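Side-chain contacts in cytochrome c552 (Thermochromatium tepidum, PDB 5ZE8), which binds five c-type hemes and probably carries electrons at low potential in a thermophilic purple sulfur photosynthetic bacterium: residues 40-45 / 54-59; 73-78 / 316-321; 259-264 / 268-273; 340-345 / 407-412. All coordinates share one frame; numbering follows the deposited sequence.

Contact 1 of 4, residues 40-45 / 54-59; sequences VSSELC and RQWKGS. With HEC (heme c), chain B.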
# COMPACT_ATOMS: atom_id res chain seq x y z
N VAL A 40 7.39 -22.56 6.87
CA VAL A 40 6.39 -23.34 6.10
C VAL A 40 5.90 -22.56 4.87
O VAL A 40 5.39 -21.41 4.99
CB VAL A 40 5.21 -23.75 6.98
CG1 VAL A 40 4.12 -24.41 6.10
CG2 VAL A 40 5.64 -24.71 8.02
N SER A 41 6.03 -23.17 3.68
CA SER A 41 5.65 -22.50 2.43
C SER A 41 4.16 -22.34 2.35
O SER A 41 3.36 -23.23 2.68
CB SER A 41 6.09 -23.34 1.22
OG SER A 41 5.64 -22.75 0.02
N SER A 42 3.78 -21.25 1.70
CA SER A 42 2.35 -20.95 1.41
C SER A 42 1.72 -22.06 0.53
O SER A 42 0.46 -22.21 0.49
CB SER A 42 2.21 -19.57 0.78
OG SER A 42 2.83 -18.57 1.61
N GLU A 43 2.56 -22.75 -0.25
CA GLU A 43 2.09 -23.86 -1.06
C GLU A 43 1.48 -24.96 -0.18
O GLU A 43 0.59 -25.69 -0.66
CB GLU A 43 3.24 -24.41 -1.94
CG GLU A 43 3.83 -23.41 -2.87
CD GLU A 43 2.88 -22.91 -3.94
OE1 GLU A 43 2.10 -23.75 -4.45
OE2 GLU A 43 2.93 -21.68 -4.32
N LEU A 44 1.95 -25.17 1.03
CA LEU A 44 1.37 -26.17 1.91
C LEU A 44 -0.05 -25.76 2.29
O LEU A 44 -0.97 -26.52 2.13
CB LEU A 44 2.19 -26.37 3.19
CG LEU A 44 1.45 -27.35 4.16
CD1 LEU A 44 1.26 -28.70 3.46
CD2 LEU A 44 2.12 -27.52 5.48
N CYS A 45 -0.25 -24.51 2.65
CA CYS A 45 -1.54 -23.96 3.00
C CYS A 45 -2.52 -24.07 1.88
O CYS A 45 -3.69 -24.32 2.11
CB CYS A 45 -1.39 -22.51 3.47
SG CYS A 45 -0.09 -22.14 4.65
N ARG A 54 -5.11 -18.28 -3.97
CA ARG A 54 -5.19 -17.62 -5.27
C ARG A 54 -5.18 -16.07 -5.14
O ARG A 54 -4.47 -15.36 -5.85
CB ARG A 54 -6.44 -18.02 -6.07
CG ARG A 54 -6.60 -17.25 -7.37
CD ARG A 54 -7.62 -17.92 -8.30
NE ARG A 54 -8.59 -18.52 -7.54
CZ ARG A 54 -8.82 -19.82 -7.29
NH1 ARG A 54 -8.32 -20.85 -7.95
NH2 ARG A 54 -9.71 -20.07 -6.33
N GLN A 55 -5.93 -15.57 -4.17
CA GLN A 55 -5.99 -14.12 -3.94
C GLN A 55 -4.65 -13.58 -3.46
O GLN A 55 -4.17 -12.55 -3.99
CB GLN A 55 -7.07 -13.85 -2.92
CG GLN A 55 -8.51 -14.09 -3.41
CD GLN A 55 -9.54 -14.08 -2.29
OE1 GLN A 55 -9.24 -14.18 -1.11
NE2 GLN A 55 -10.83 -14.15 -2.73
N TRP A 56 -4.08 -14.26 -2.48
CA TRP A 56 -2.81 -13.88 -1.89
C TRP A 56 -1.71 -13.88 -2.95
O TRP A 56 -0.90 -12.95 -2.97
CB TRP A 56 -2.44 -14.80 -0.71
CG TRP A 56 -0.99 -14.57 -0.27
CD1 TRP A 56 -0.52 -13.56 0.47
CD2 TRP A 56 0.11 -15.35 -0.65
NE1 TRP A 56 0.82 -13.63 0.55
CE2 TRP A 56 1.25 -14.72 -0.13
CE3 TRP A 56 0.25 -16.52 -1.38
CZ2 TRP A 56 2.50 -15.21 -0.32
CZ3 TRP A 56 1.55 -16.97 -1.61
CH2 TRP A 56 2.64 -16.33 -1.02
N LYS A 57 -1.67 -14.89 -3.82
CA LYS A 57 -0.54 -15.05 -4.73
C LYS A 57 -0.42 -13.95 -5.69
O LYS A 57 0.71 -13.57 -6.10
CB LYS A 57 -0.65 -16.40 -5.43
CG LYS A 57 0.60 -16.82 -6.20
CD LYS A 57 1.80 -17.02 -5.33
CE LYS A 57 3.03 -17.63 -6.07
NZ LYS A 57 4.28 -17.50 -5.22
N GLY A 58 -1.52 -13.36 -6.09
CA GLY A 58 -1.54 -12.19 -6.93
C GLY A 58 -1.32 -10.85 -6.30
O GLY A 58 -1.28 -9.84 -6.98
N SER A 59 -1.22 -10.83 -4.97
CA SER A 59 -1.13 -9.57 -4.25
C SER A 59 0.29 -9.05 -4.11
O SER A 59 1.23 -9.82 -4.17
CB SER A 59 -1.70 -9.72 -2.82
OG SER A 59 -0.85 -10.45 -1.96
FE HEC B . -5.91 -23.96 7.74
CHA HEC B . -8.86 -22.81 9.06
CHB HEC B . -4.45 -20.92 8.28
CHC HEC B . -2.98 -25.07 6.33
CHD HEC B . -7.34 -26.98 7.04
NA HEC B . -6.50 -22.24 8.57
C1A HEC B . -7.77 -21.97 9.07
C2A HEC B . -7.83 -20.65 9.60
C3A HEC B . -6.59 -20.09 9.35
C4A HEC B . -5.75 -21.07 8.74
CMA HEC B . -6.13 -18.69 9.74
CAA HEC B . -9.05 -19.98 10.16
CBA HEC B . -9.48 -20.44 11.56
CGA HEC B . -10.54 -19.43 11.97
O1A HEC B . -11.70 -19.56 11.57
O2A HEC B . -10.31 -18.54 12.82
NB HEC B . -4.06 -23.14 7.39
C1B HEC B . -3.69 -21.86 7.68
C2B HEC B . -2.37 -21.67 7.24
C3B HEC B . -1.90 -22.79 6.65
C4B HEC B . -3.03 -23.74 6.80
CMB HEC B . -1.70 -20.27 7.39
CAB HEC B . -0.50 -23.11 6.20
CBB HEC B . 0.58 -22.84 7.11
NC HEC B . -5.30 -25.72 6.87
C1C HEC B . -4.03 -25.95 6.37
C2C HEC B . -4.00 -27.23 5.73
C3C HEC B . -5.27 -27.79 5.87
C4C HEC B . -6.05 -26.86 6.62
CMC HEC B . -2.81 -27.72 4.93
CAC HEC B . -5.82 -29.11 5.37
CBC HEC B . -5.06 -30.25 5.42
ND HEC B . -7.68 -24.69 7.99
C1D HEC B . -8.08 -25.98 7.64
C2D HEC B . -9.48 -26.16 7.96
C3D HEC B . -9.91 -25.03 8.52
C4D HEC B . -8.74 -24.10 8.53
CMD HEC B . -10.32 -27.42 7.71
CAD HEC B . -11.32 -24.71 8.95
CBD HEC B . -12.11 -23.98 7.86
CGD HEC B . -11.98 -24.31 6.40
O1D HEC B . -12.54 -25.36 5.96
O2D HEC B . -11.33 -23.51 5.65
O HOH W 1 3.78 -19.53 -3.06

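Contact 2 of 4, residues 73-78 / 316-321; sequences GLFYQQ and APFRNL. With HEC (heme c), chain C.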
# COMPACT_ATOMS: atom_id res chain seq x y z
N GLY A 73 12.58 -3.42 -5.93
CA GLY A 73 13.92 -3.99 -6.21
C GLY A 73 14.94 -3.01 -6.64
O GLY A 73 16.14 -3.14 -6.29
N LEU A 74 14.52 -2.01 -7.42
CA LEU A 74 15.43 -0.98 -7.94
C LEU A 74 15.94 -0.19 -6.70
O LEU A 74 17.15 0.09 -6.53
CB LEU A 74 14.67 -0.05 -8.91
CG LEU A 74 15.48 0.96 -9.75
CD1 LEU A 74 14.54 1.66 -10.72
CD2 LEU A 74 16.32 1.98 -9.01
N PHE A 75 15.03 0.23 -5.81
CA PHE A 75 15.41 1.01 -4.64
C PHE A 75 16.25 0.13 -3.68
O PHE A 75 17.25 0.60 -3.12
CB PHE A 75 14.20 1.55 -3.91
CG PHE A 75 13.57 2.74 -4.55
CD1 PHE A 75 12.76 2.64 -5.64
CD2 PHE A 75 13.95 4.01 -4.09
CE1 PHE A 75 12.15 3.75 -6.17
CE2 PHE A 75 13.35 5.11 -4.64
CZ PHE A 75 12.45 4.97 -5.65
N TYR A 76 15.88 -1.14 -3.49
CA TYR A 76 16.64 -2.07 -2.64
C TYR A 76 18.08 -2.24 -3.14
O TYR A 76 19.05 -2.15 -2.30
CB TYR A 76 15.92 -3.38 -2.45
CG TYR A 76 16.57 -4.35 -1.47
CD1 TYR A 76 17.64 -5.19 -1.84
CD2 TYR A 76 16.25 -4.30 -0.18
CE1 TYR A 76 18.24 -6.05 -0.95
CE2 TYR A 76 16.82 -5.18 0.73
CZ TYR A 76 17.77 -6.07 0.33
OH TYR A 76 18.34 -6.88 1.27
N GLN A 77 18.22 -2.37 -4.43
CA GLN A 77 19.58 -2.51 -5.01
C GLN A 77 20.39 -1.25 -4.76
O GLN A 77 21.63 -1.39 -4.41
CB GLN A 77 19.47 -2.78 -6.51
CG GLN A 77 20.79 -3.12 -7.25
CD GLN A 77 21.51 -4.38 -6.79
OE1 GLN A 77 20.98 -5.50 -6.88
NE2 GLN A 77 22.75 -4.22 -6.37
N GLN A 78 19.75 -0.11 -4.95
CA GLN A 78 20.43 1.18 -4.81
C GLN A 78 20.75 1.48 -3.35
O GLN A 78 21.80 2.10 -3.06
CB GLN A 78 19.65 2.36 -5.48
CG GLN A 78 18.92 3.35 -4.52
CD GLN A 78 18.15 4.58 -5.11
OE1 GLN A 78 18.34 5.00 -6.26
NE2 GLN A 78 17.28 5.20 -4.26
N ALA A 316 3.59 4.98 0.31
CA ALA A 316 4.88 5.40 -0.20
C ALA A 316 4.87 6.85 -0.60
O ALA A 316 3.88 7.40 -1.09
CB ALA A 316 5.27 4.53 -1.38
N PRO A 317 6.00 7.53 -0.32
CA PRO A 317 6.00 8.97 -0.43
C PRO A 317 5.92 9.47 -1.85
O PRO A 317 5.54 10.62 -2.07
CB PRO A 317 7.32 9.36 0.24
CG PRO A 317 8.18 8.17 0.06
CD PRO A 317 7.20 7.05 0.39
N PHE A 318 6.15 8.54 -2.80
CA PHE A 318 6.19 8.96 -4.19
C PHE A 318 4.84 8.79 -4.92
O PHE A 318 4.78 9.13 -6.09
CB PHE A 318 7.22 8.34 -5.02
CG PHE A 318 7.81 7.16 -4.42
CD1 PHE A 318 7.10 5.95 -4.45
CD2 PHE A 318 9.01 7.26 -3.79
CE1 PHE A 318 7.67 4.83 -3.84
CE2 PHE A 318 9.58 6.13 -3.14
CZ PHE A 318 8.89 4.92 -3.16
N ARG A 319 3.84 8.25 -4.24
CA ARG A 319 2.56 8.20 -4.83
C ARG A 319 2.05 9.63 -5.09
O ARG A 319 2.19 10.55 -4.27
CB ARG A 319 1.55 7.51 -3.92
CG ARG A 319 1.84 6.12 -3.47
CD ARG A 319 2.11 5.21 -4.64
NE ARG A 319 2.06 3.80 -4.23
CZ ARG A 319 2.99 2.89 -4.46
NH1 ARG A 319 2.78 1.65 -4.04
NH2 ARG A 319 4.16 3.22 -5.05
N ASN A 320 1.38 9.76 -6.22
CA ASN A 320 0.82 11.05 -6.58
C ASN A 320 -0.34 10.98 -7.53
O ASN A 320 -0.42 10.08 -8.34
CB ASN A 320 1.92 11.96 -7.12
CG ASN A 320 2.48 11.47 -8.43
OD1 ASN A 320 1.98 11.86 -9.48
ND2 ASN A 320 3.50 10.57 -8.37
N LEU A 321 -1.23 11.95 -7.47
CA LEU A 321 -2.29 12.11 -8.48
C LEU A 321 -2.17 13.43 -9.16
O LEU A 321 -1.56 14.40 -8.63
CB LEU A 321 -3.66 12.14 -7.83
CG LEU A 321 -3.94 11.42 -6.53
CD1 LEU A 321 -5.32 11.71 -5.96
CD2 LEU A 321 -3.73 9.94 -6.75
FE HEC C . 8.99 -0.24 1.58
CHA HEC C . 6.43 0.16 -0.70
CHB HEC C . 11.23 0.45 -0.88
CHC HEC C . 11.48 -0.29 3.81
CHD HEC C . 6.77 -0.92 4.03
NA HEC C . 8.93 0.23 -0.33
C1A HEC C . 7.74 0.33 -1.13
C2A HEC C . 8.06 0.86 -2.44
C3A HEC C . 9.38 0.97 -2.49
C4A HEC C . 9.90 0.61 -1.21
CMA HEC C . 10.22 1.47 -3.63
CAA HEC C . 7.11 1.04 -3.56
CBA HEC C . 6.88 -0.35 -4.22
CGA HEC C . 5.92 -0.44 -5.36
O1A HEC C . 5.74 -1.51 -6.05
O2A HEC C . 5.22 0.56 -5.72
NB HEC C . 11.02 -0.04 1.43
C1B HEC C . 11.74 0.17 0.35
C2B HEC C . 13.12 0.09 0.69
C3B HEC C . 13.27 -0.06 2.03
C4B HEC C . 11.86 -0.12 2.51
CMB HEC C . 14.21 0.24 -0.32
CAB HEC C . 14.46 -0.12 2.89
CBB HEC C . 15.47 0.84 2.65
NC HEC C . 9.10 -0.52 3.53
C1C HEC C . 10.24 -0.45 4.37
C2C HEC C . 9.91 -0.65 5.74
C3C HEC C . 8.56 -0.90 5.80
C4C HEC C . 8.09 -0.82 4.41
CMC HEC C . 10.88 -0.69 6.86
CAC HEC C . 7.72 -1.19 6.97
CBC HEC C . 7.79 -0.23 8.02
ND HEC C . 7.05 -0.42 1.64
C1D HEC C . 6.28 -0.74 2.70
C2D HEC C . 4.87 -0.74 2.38
C3D HEC C . 4.77 -0.38 1.11
C4D HEC C . 6.14 -0.18 0.63
CMD HEC C . 3.77 -1.01 3.35
CAD HEC C . 3.49 -0.26 0.27
CBD HEC C . 3.12 1.18 0.35
CGD HEC C . 1.89 1.55 -0.49
O1D HEC C . 1.16 0.73 -0.97
O2D HEC C . 1.66 2.78 -0.74

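Contact 3 of 4, residues 259-264 / 268-273; sequences CHMPVA and ADHSMG. With HEC (heme c), chain F.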
# COMPACT_ATOMS: atom_id res chain seq x y z
N CYS A 259 -12.41 -2.70 4.91
CA CYS A 259 -12.31 -2.31 3.54
C CYS A 259 -11.40 -3.22 2.69
O CYS A 259 -11.67 -3.44 1.55
CB CYS A 259 -11.77 -0.87 3.46
SG CYS A 259 -12.99 0.23 4.18
N HIS A 260 -10.27 -3.67 3.29
CA HIS A 260 -9.20 -4.34 2.55
C HIS A 260 -9.21 -5.85 2.57
O HIS A 260 -8.51 -6.46 1.83
CB HIS A 260 -7.86 -3.83 3.08
CG HIS A 260 -7.47 -2.45 2.63
ND1 HIS A 260 -7.22 -2.18 1.32
CD2 HIS A 260 -7.38 -1.27 3.29
CE1 HIS A 260 -6.92 -0.89 1.20
NE2 HIS A 260 -7.04 -0.33 2.37
N MET A 261 -10.05 -6.45 3.44
CA MET A 261 -10.27 -7.89 3.51
C MET A 261 -11.74 -8.22 3.58
O MET A 261 -12.21 -8.87 4.49
CB MET A 261 -9.51 -8.55 4.62
CG MET A 261 -8.00 -8.38 4.56
SD MET A 261 -7.07 -9.29 5.84
CE MET A 261 -7.40 -10.97 5.27
N PRO A 262 -12.49 -7.67 2.62
CA PRO A 262 -13.93 -7.86 2.71
C PRO A 262 -14.36 -9.29 2.64
O PRO A 262 -13.71 -10.13 1.99
CB PRO A 262 -14.48 -7.01 1.54
CG PRO A 262 -13.39 -7.04 0.58
CD PRO A 262 -12.13 -6.89 1.43
N VAL A 263 -15.53 -9.55 3.26
CA VAL A 263 -16.20 -10.78 3.10
C VAL A 263 -16.82 -10.82 1.68
O VAL A 263 -17.67 -9.99 1.27
CB VAL A 263 -17.31 -11.00 4.11
CG1 VAL A 263 -17.99 -12.34 3.75
CG2 VAL A 263 -16.75 -11.05 5.49
N ALA A 264 -16.34 -11.75 0.92
CA ALA A 264 -16.80 -11.99 -0.47
C ALA A 264 -16.70 -13.46 -0.72
O ALA A 264 -15.67 -14.13 -0.41
CB ALA A 264 -15.94 -11.17 -1.46
N ALA A 268 -12.84 -13.90 4.19
CA ALA A 268 -12.09 -12.60 4.10
C ALA A 268 -11.17 -12.64 2.87
O ALA A 268 -10.31 -13.53 2.69
CB ALA A 268 -11.26 -12.29 5.37
N ASP A 269 -11.45 -11.78 1.91
CA ASP A 269 -10.70 -11.64 0.69
C ASP A 269 -9.24 -11.20 0.99
O ASP A 269 -9.01 -10.21 1.70
CB ASP A 269 -11.37 -10.63 -0.22
CG ASP A 269 -10.83 -10.64 -1.65
OD1 ASP A 269 -9.69 -10.95 -1.96
OD2 ASP A 269 -11.61 -10.43 -2.60
N HIS A 270 -8.30 -12.04 0.55
CA HIS A 270 -6.84 -11.77 0.76
C HIS A 270 -6.16 -11.07 -0.43
O HIS A 270 -4.92 -10.94 -0.47
CB HIS A 270 -6.14 -13.03 1.12
CG HIS A 270 -6.29 -13.45 2.53
ND1 HIS A 270 -7.52 -13.75 3.13
CD2 HIS A 270 -5.33 -13.72 3.46
CE1 HIS A 270 -7.26 -14.22 4.36
NE2 HIS A 270 -5.95 -14.17 4.58
N SER A 271 -6.88 -10.60 -1.41
CA SER A 271 -6.24 -9.91 -2.57
C SER A 271 -5.53 -8.63 -2.13
O SER A 271 -4.46 -8.37 -2.70
CB SER A 271 -7.30 -9.49 -3.63
OG SER A 271 -7.92 -10.68 -4.20
N MET A 272 -6.16 -7.81 -1.28
CA MET A 272 -5.52 -6.64 -0.67
C MET A 272 -4.83 -5.77 -1.72
O MET A 272 -3.64 -5.42 -1.63
CB MET A 272 -4.58 -7.12 0.43
CG MET A 272 -5.37 -7.81 1.54
SD MET A 272 -4.35 -8.11 3.04
CE MET A 272 -4.57 -9.82 3.23
N GLY A 273 -5.58 -5.43 -2.73
CA GLY A 273 -5.14 -4.52 -3.76
C GLY A 273 -5.24 -3.04 -3.39
O GLY A 273 -6.13 -2.58 -2.68
FE HEC F . -6.69 1.67 2.78
CHA HEC F . -5.54 2.10 -0.33
CHB HEC F . -3.58 0.71 3.86
CHC HEC F . -7.84 1.45 6.01
CHD HEC F . -9.89 2.13 1.66
NA HEC F . -4.89 1.46 1.97
C1A HEC F . -4.60 1.76 0.62
C2A HEC F . -3.21 1.52 0.36
C3A HEC F . -2.70 1.10 1.56
C4A HEC F . -3.71 1.07 2.55
CMA HEC F . -1.24 0.75 1.88
CAA HEC F . -2.46 1.78 -0.97
CBA HEC F . -2.05 3.24 -1.10
CGA HEC F . -1.30 3.59 -2.36
O1A HEC F . -0.07 3.35 -2.47
O2A HEC F . -1.96 4.11 -3.31
NB HEC F . -5.90 1.17 4.60
C1B HEC F . -4.61 0.75 4.77
C2B HEC F . -4.39 0.46 6.15
C3B HEC F . -5.58 0.67 6.84
C4B HEC F . -6.52 1.14 5.79
CMB HEC F . -3.07 0.03 6.80
CAB HEC F . -5.92 0.65 8.27
CBB HEC F . -5.12 1.46 9.09
NC HEC F . -8.51 1.78 3.67
C1C HEC F . -8.74 1.69 5.00
C2C HEC F . -10.16 1.67 5.19
C3C HEC F . -10.78 1.82 3.98
C4C HEC F . -9.71 1.94 3.01
CMC HEC F . -10.85 1.44 6.53
CAC HEC F . -12.25 1.90 3.59
CBC HEC F . -13.04 2.85 4.26
ND HEC F . -7.49 2.10 1.07
C1D HEC F . -8.84 2.17 0.74
C2D HEC F . -9.04 2.34 -0.72
C3D HEC F . -7.83 2.37 -1.31
C4D HEC F . -6.91 2.20 -0.14
CMD HEC F . -10.36 2.49 -1.38
CAD HEC F . -7.46 2.50 -2.76
CBD HEC F . -6.61 3.72 -3.01
CGD HEC F . -5.15 3.48 -3.35
O1D HEC F . -4.75 2.37 -3.68
O2D HEC F . -4.43 4.47 -3.27
O HOH W 2 -7.50 -3.96 -0.68
O HOH W 3 -8.90 -7.97 -0.42

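Contact 4 of 4, residues 340-345 / 407-412; sequences ADHPSK and LWPSLV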
# COMPACT_ATOMS: atom_id res chain seq x y z
N ALA A 340 -0.54 22.65 -19.23
CA ALA A 340 -0.06 22.40 -20.56
C ALA A 340 0.59 21.05 -20.61
O ALA A 340 0.20 20.24 -21.45
CB ALA A 340 0.90 23.48 -21.03
N ASP A 341 1.56 20.82 -19.71
CA ASP A 341 2.21 19.53 -19.51
C ASP A 341 1.79 18.98 -18.09
O ASP A 341 0.59 18.72 -17.86
CB ASP A 341 3.75 19.67 -19.57
CG ASP A 341 4.27 20.42 -20.79
OD1 ASP A 341 3.55 21.30 -21.31
OD2 ASP A 341 5.43 20.16 -21.19
N HIS A 342 2.76 18.73 -17.22
CA HIS A 342 2.47 18.04 -15.90
C HIS A 342 2.04 19.10 -14.92
O HIS A 342 2.74 20.13 -14.76
CB HIS A 342 3.70 17.32 -15.40
CG HIS A 342 3.42 16.30 -14.35
ND1 HIS A 342 3.12 16.64 -13.05
CD2 HIS A 342 3.47 14.95 -14.39
CE1 HIS A 342 2.95 15.54 -12.34
NE2 HIS A 342 3.12 14.49 -13.13
N PRO A 343 0.93 18.88 -14.21
CA PRO A 343 0.45 19.81 -13.24
C PRO A 343 1.42 20.14 -12.16
O PRO A 343 1.34 21.22 -11.62
CB PRO A 343 -0.84 19.15 -12.70
CG PRO A 343 -1.27 18.32 -13.89
CD PRO A 343 -0.03 17.76 -14.39
N SER A 344 2.36 19.25 -11.81
CA SER A 344 3.36 19.63 -10.81
C SER A 344 4.08 20.93 -11.12
O SER A 344 4.46 21.67 -10.24
CB SER A 344 4.37 18.51 -10.58
OG SER A 344 5.21 18.25 -11.69
N LYS A 345 4.31 21.13 -12.40
CA LYS A 345 4.95 22.36 -12.95
C LYS A 345 3.98 23.38 -13.47
O LYS A 345 4.25 24.57 -13.40
CB LYS A 345 5.83 21.96 -14.10
CG LYS A 345 6.99 21.02 -13.71
CD LYS A 345 8.03 20.86 -14.78
CE LYS A 345 9.12 19.97 -14.21
NZ LYS A 345 10.16 19.81 -15.24
N LEU A 407 4.81 6.42 -8.90
CA LEU A 407 6.07 7.14 -8.70
C LEU A 407 6.01 8.56 -9.15
O LEU A 407 5.28 8.88 -10.06
CB LEU A 407 7.18 6.44 -9.48
CG LEU A 407 7.51 4.99 -9.12
CD1 LEU A 407 8.47 4.39 -10.16
CD2 LEU A 407 8.11 4.99 -7.74
N TRP A 408 6.79 9.42 -8.54
CA TRP A 408 6.93 10.79 -8.99
C TRP A 408 7.41 10.86 -10.42
O TRP A 408 8.17 10.02 -10.85
CB TRP A 408 8.01 11.51 -8.16
CG TRP A 408 7.68 11.82 -6.71
CD1 TRP A 408 6.49 12.18 -6.20
CD2 TRP A 408 8.59 11.77 -5.60
NE1 TRP A 408 6.56 12.37 -4.83
CE2 TRP A 408 7.86 12.16 -4.44
CE3 TRP A 408 9.97 11.44 -5.48
CZ2 TRP A 408 8.40 12.19 -3.19
CZ3 TRP A 408 10.50 11.47 -4.22
CH2 TRP A 408 9.70 11.79 -3.08
N PRO A 409 7.07 11.97 -11.10
CA PRO A 409 7.48 12.10 -12.53
C PRO A 409 8.99 12.10 -12.72
O PRO A 409 9.45 11.49 -13.66
CB PRO A 409 6.81 13.39 -12.95
CG PRO A 409 6.44 14.11 -11.74
CD PRO A 409 6.21 13.07 -10.67
N SER A 410 9.73 12.70 -11.79
CA SER A 410 11.19 12.67 -11.76
C SER A 410 11.70 11.24 -11.82
O SER A 410 12.64 10.92 -12.54
CB SER A 410 11.81 13.39 -10.56
OG SER A 410 11.43 12.83 -9.27
N LEU A 411 11.07 10.37 -11.07
CA LEU A 411 11.52 8.98 -11.03
C LEU A 411 11.14 8.20 -12.27
O LEU A 411 11.93 7.33 -12.76
CB LEU A 411 10.94 8.26 -9.79
CG LEU A 411 11.44 8.76 -8.44
CD1 LEU A 411 10.61 8.18 -7.33
CD2 LEU A 411 12.91 8.45 -8.19
N VAL A 412 9.97 8.48 -12.82
CA VAL A 412 9.50 7.87 -14.08
C VAL A 412 10.38 8.32 -15.23
O VAL A 412 10.73 7.49 -16.04
CB VAL A 412 8.05 8.22 -14.35
CG1 VAL A 412 7.53 7.66 -15.68
CG2 VAL A 412 7.16 7.63 -13.25

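Contact 1 of 4, residues 40-45 / 54-59
The six-membered half of the Trp56 indole takes Ser42 over one face. Ser42 OG lies 3.5 Å from Trp56 CH2, and Ser42 CB lies 3.6 Å from Trp56 CZ3. At the edge of the indole, in its plane, sits a water. This water accepts from Lys57 NZ at 3.0 Å. Its further link to Glu43 OE2 is doubtful, because the place of that oxygen is less sure. The indole reaches Ser42 because Trp56 CG is anti to the backbone N (chi1 169°). Its NE1 donates to Val125 O. The polar partner of Ser42 OG is Glu123 OE1; toward the ring it packs. The two segments lie on neighbouring short helices, 42-46 and 50-57, at the start of the heme-binding part of the chain. Cys45 carries the first helix's link to heme c: its SG is bonded covalently to heme CAB at 1.9 Å, the thioether that defines a c-type cytochrome. Trp56 also touches a second heme. With the indole cut back to an alanine, Ser42 would probably lose the ring it packs on, that heme a contact, and Val125 O its N-H donor. Before helix 42-46, Ser41 is the N-cap, its OG accepting from Glu43 N at 3.1 Å. Trp56 O accepts from both Ser59 N and Ser59 OG, the hydroxyl in the carbonyl plane at 2.7 Å.

Contact 2 of 4, residues 73-78 / 316-321
Phe75 CG lies anti to its carbonyl carbon (chi1 -77°), which turns the ring off helix 70-79 toward Phe318. The Phe318 ring comes from the opposite direction, its chi1 of 16° close to eclipsed. The planes are 27° apart and the centroids 5.3 Å, so the rings are slid past each other and barely overlap. Phe75 CZ and Phe318 CE2 are the closest pair, at 4.0 Å. One methyl of heme c meets both rings obliquely: Phe75 CD1 is 3.4 Å from heme CMA, and Phe318 CZ is 3.7 Å from it. Leu411 of helix 409-414 touches both rings too. The polar end of the pocket belongs to the type I turn 316-319. Arg319 NH2 donates to heme O2A at 2.9 Å, with NH1 on the same oxygen, and Ala316 N donates to heme O2D. Arg319 NE serves a propionate of another heme. The guanidinium thus bridges two hemes, and its positive charge is likely to offset the negative charge of their propionates and to favour their ionised form.

Contact 3 of 4, residues 259-264 / 268-273
Ala268 begins the second segment, its CB 3.7 Å from Met261 O. It pairs with Val263 as an antiparallel, non-hydrogen-bonded bridge, while its own N reaches a heme propionate. Asp269 follows, and its N donates almost straight to Pro262 O at 2.8 Å (171°). Its O lies 3.2 Å from Met261 CA, a CA-H...O contact. Asp269 OD1 accepts from Ser271 N on its anti side and from Ser271 OG through its syn lone pair, and the N-H bond closes an Asx turn. His270 comes next, an iron ligand of another heme opposite His131. Its ring carries Met261 CE over the centre of one face, a CH-pi contact 3.5 Å from the centroid. Met261 gets its methyl there by a bend at chi3 (68°). At the ring edge, His270 ND1 donates in its own plane to Ala268 O at 2.8 Å, which fixes the rotation of this ligand. The segments flank a short two-stranded beta hairpin that follows a CXXCH heme-binding motif, which ends in Cys259 and His260. Cys259 SG bonds heme CAC. His260 NE2 binds heme FE at 2.1 Å, with His310 as the other axial ligand. Met272 then sets its CE 3.7 Å from Met261 SD and its CG against His260 O. Gly273 O accepts from a water that in turn accepts from His260 ND1 at 2.7 Å, so the second segment probably helps orient this iron ligand through solvent.

Contact 4 of 4, residues 340-345 / 407-412
His342 lays one face of its imidazole over the pyrrolidine of Pro409. Pro409 CG sits 3.9 Å from the ring centroid and 26° off the normal, a CH-pi contact displaced toward the rim. The closest pair is His342 NE2 and Pro409 CG, at 3.6 Å. With CG anti to the backbone N (chi1 -163°), the ring extends toward the proline while ND1 turns back to its own helix. There ND1 accepts from Ser344 N at 3.0 Å, the donor nearly in the ring plane. That bond holds the imidazole against rotation and requires ND1 to present a lone pair. Tyr322 and Tyr351 meet the same ring from the neighbouring sheet, and Tyr351 also touches Pro409. A leucine in place of His342 would probably leave Ser344 N without its side-chain acceptor and Pro409 without a flat face to rest on. Beside the antiparallel sheet, the contact thus packs a side-chain N-cap, His342 before helix 343-346, on a proline in the first turn of helix 409-414, a position that proline tolerates well.

From the N terminus, contact 1 closes a short loop between helices 42-46 and 50-57. Contact 2 opens next, on helix 70-79, and closes much later at the turn leading into strand 320-328. Contact 3 is nested inside that long loop and itself closes only a tight turn. Contact 4 follows contact 2 in series, spanning strands of the antiparallel sheet. No loops cross. Contacts 1 and 3 touch, since Gln55 OE1 probably accepts from His270 N, which ties helix 50-57 to a heme-ligand turn. Contacts 2 and 4 touch through Asn320 and Leu407. Contact 2 thus joins an early heme-binding helix to the sheet region, where contact 4 lies, about 36 Å from contact 1 between centres.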